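Local atomic coordinates of uncharacterized protein (Staphylococcus aureus subsp. aureus Mu50, PDB entry 4QPV), a protein that is of unknown function but belongs to the DUF1672 family, whose unusual fold is built from a kinked-helix-beta-beta-beta repeat. Residues 116-121 with 182-187. Sequence-based numbering, arbitrary orientation. Where two conformers were deposited one is given.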
loop_
_atom_site.group_PDB
_atom_site.type_symbol
_atom_site.label_atom_id
_atom_site.label_comp_id
_atom_site.label_asym_id
_atom_site.label_seq_id
_atom_site.Cartn_x
_atom_site.Cartn_y
_atom_site.Cartn_z
ATOM N N ASP A 116 16.208 -9.903 1.556
ATOM C CA ASP A 116 15.470 -8.735 2.056
ATOM C C ASP A 116 14.170 -8.482 1.273
ATOM O O ASP A 116 13.178 -8.093 1.880
ATOM C CB ASP A 116 16.354 -7.470 2.031
ATOM C CG ASP A 116 17.528 -7.462 3.008
ATOM O OD1 ASP A 116 17.460 -8.181 4.037
ATOM O OD2 ASP A 116 18.497 -6.703 2.765
ATOM N N ASP A 117 14.178 -8.698 -0.058
ATOM C CA ASP A 117 13.010 -8.486 -0.921
ATOM C C ASP A 117 11.840 -9.391 -0.524
ATOM O O ASP A 117 10.697 -8.944 -0.574
ATOM C CB ASP A 117 13.374 -8.686 -2.401
ATOM C CG ASP A 117 14.299 -7.610 -2.955
ATOM O OD1 ASP A 117 14.305 -6.482 -2.402
ATOM O OD2 ASP A 117 15.013 -7.892 -3.948
HETATM N N MSE A 118 12.122 -10.641 -0.100
HETATM C CA MSE A 118 11.074 -11.564 0.350
HETATM C C MSE A 118 10.539 -11.078 1.703
HETATM O O MSE A 118 9.322 -11.038 1.878
HETATM C CB MSE A 118 11.565 -13.025 0.415
HETATM C CG MSE A 118 10.508 -13.997 0.946
HETATM SE SE MSE A 118 8.763 -13.779 0.055
HETATM C CE MSE A 118 9.079 -14.928 -1.425
ATOM N N SER A 119 11.447 -10.689 2.641
ATOM C CA SER A 119 11.055 -10.155 3.944
ATOM C C SER A 119 10.198 -8.893 3.762
ATOM O O SER A 119 9.179 -8.735 4.435
ATOM C CB SER A 119 12.282 -9.854 4.801
ATOM O OG SER A 119 12.692 -10.999 5.530
ATOM N N THR A 120 10.589 -8.012 2.811
ATOM C CA THR A 120 9.868 -6.768 2.521
ATOM C C THR A 120 8.461 -7.102 1.995
ATOM O O THR A 120 7.487 -6.514 2.451
ATOM C CB THR A 120 10.672 -5.871 1.561
ATOM O OG1 THR A 120 11.916 -5.542 2.198
ATOM C CG2 THR A 120 9.935 -4.570 1.204
ATOM N N LEU A 121 8.363 -8.079 1.077
ATOM C CA LEU A 121 7.075 -8.507 0.537
ATOM C C LEU A 121 6.207 -9.083 1.643
ATOM O O LEU A 121 5.022 -8.778 1.695
ATOM C CB LEU A 121 7.275 -9.540 -0.594
ATOM C CG LEU A 121 5.999 -9.955 -1.308
ATOM C CD1 LEU A 121 5.320 -8.739 -2.007
ATOM C CD2 LEU A 121 6.289 -11.058 -2.289
ATOM N N TYR A 182 8.907 -9.846 8.117
ATOM C CA TYR A 182 9.400 -11.113 8.665
ATOM C C TYR A 182 9.767 -11.988 7.497
ATOM O O TYR A 182 9.482 -11.629 6.352
ATOM C CB TYR A 182 8.363 -11.812 9.579
ATOM C CG TYR A 182 8.034 -11.049 10.842
ATOM C CD1 TYR A 182 8.933 -10.998 11.905
ATOM C CD2 TYR A 182 6.846 -10.329 10.956
ATOM C CE1 TYR A 182 8.650 -10.265 13.057
ATOM C CE2 TYR A 182 6.546 -9.604 12.109
ATOM C CZ TYR A 182 7.451 -9.579 13.158
ATOM O OH TYR A 182 7.162 -8.863 14.296
ATOM N N THR A 183 10.394 -13.124 7.751
ATOM C CA THR A 183 10.727 -14.036 6.655
ATOM C C THR A 183 9.472 -14.814 6.222
ATOM O O THR A 183 8.471 -14.834 6.943
ATOM C CB THR A 183 11.837 -14.997 7.106
ATOM O OG1 THR A 183 11.317 -15.799 8.165
ATOM C CG2 THR A 183 13.102 -14.268 7.549
ATOM N N LEU A 184 9.546 -15.497 5.077
ATOM C CA LEU A 184 8.438 -16.313 4.619
ATOM C C LEU A 184 8.211 -17.489 5.598
ATOM O O LEU A 184 7.057 -17.851 5.834
ATOM C CB LEU A 184 8.685 -16.802 3.182
ATOM C CG LEU A 184 7.498 -17.466 2.481
ATOM C CD1 LEU A 184 6.305 -16.523 2.392
ATOM C CD2 LEU A 184 7.893 -17.960 1.104
ATOM N N ASP A 185 9.294 -18.040 6.215
ATOM C CA ASP A 185 9.143 -19.112 7.208
ATOM C C ASP A 185 8.352 -18.594 8.400
ATOM O O ASP A 185 7.430 -19.270 8.854
ATOM C CB ASP A 185 10.505 -19.675 7.663
ATOM C CG ASP A 185 11.149 -20.643 6.686
ATOM O OD1 ASP A 185 10.453 -21.101 5.752
ATOM O OD2 ASP A 185 12.346 -20.958 6.865
ATOM N N GLU A 186 8.672 -17.364 8.860
ATOM C CA GLU A 186 7.976 -16.718 9.972
ATOM C C GLU A 186 6.517 -16.444 9.589
ATOM O O GLU A 186 5.630 -16.677 10.416
ATOM C CB GLU A 186 8.688 -15.430 10.400
ATOM C CG GLU A 186 9.912 -15.698 11.259
ATOM C CD GLU A 186 10.901 -14.561 11.447
ATOM O OE1 GLU A 186 10.925 -13.623 10.617
ATOM O OE2 GLU A 186 11.702 -14.648 12.404
ATOM N N TYR A 187 6.261 -16.038 8.318
ATOM C CA TYR A 187 4.903 -15.827 7.815
ATOM C C TYR A 187 4.110 -17.141 7.873
ATOM O O TYR A 187 2.979 -17.160 8.362
ATOM C CB TYR A 187 4.905 -15.268 6.372
ATOM C CG TYR A 187 3.508 -15.164 5.790
ATOM C CD1 TYR A 187 2.716 -14.040 6.024
ATOM C CD2 TYR A 187 2.953 -16.213 5.057
ATOM C CE1 TYR A 187 1.415 -13.955 5.535
ATOM C CE2 TYR A 187 1.646 -16.147 4.578
ATOM C CZ TYR A 187 0.887 -15.006 4.804
ATOM O OH TYR A 187 -0.396 -14.910 4.327
#
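The CA-H of Ser-119 points at the carbonyl oxygen of Tyr-182, with CA 3.2 Å from Tyr-182 O in a CA-H...O contact. In the conformer described here, one of two, Ser-119 OG lies 3.4 Å from the same oxygen, a weak and doubtful hydrogen bond. On the buried flank, the selenomethionine Met-118 and Leu-184 cross obliquely: CG of Met-118 packs 4.0 Å from CB of Leu-184, and the chain, bent at chi2 and chi3, brings its terminal CE beside the branch methyl CD2 of Leu-184. Leu-184 also touches Asn-62 and Phe-63 of helix 48-63, which joins a third helix to this apolar patch.

Behind the contact, Thr-183 N, in the peptide unit that carries Tyr-182 O, donates to Glu-186 OE1 at 3.0 Å and holds that unit in place. The bond is nearly straight at 171° and comes in on the anti side of the carboxylate, tilted 21° out of its plane. In return, Glu-186 N donates to Thr-183 OG1 (3.2 Å). This reciprocal pair is a capping box with Thr-183 as N-cap; it caps the N-terminus of helix 184-190, whose start packs against the first turn of helix 116-133.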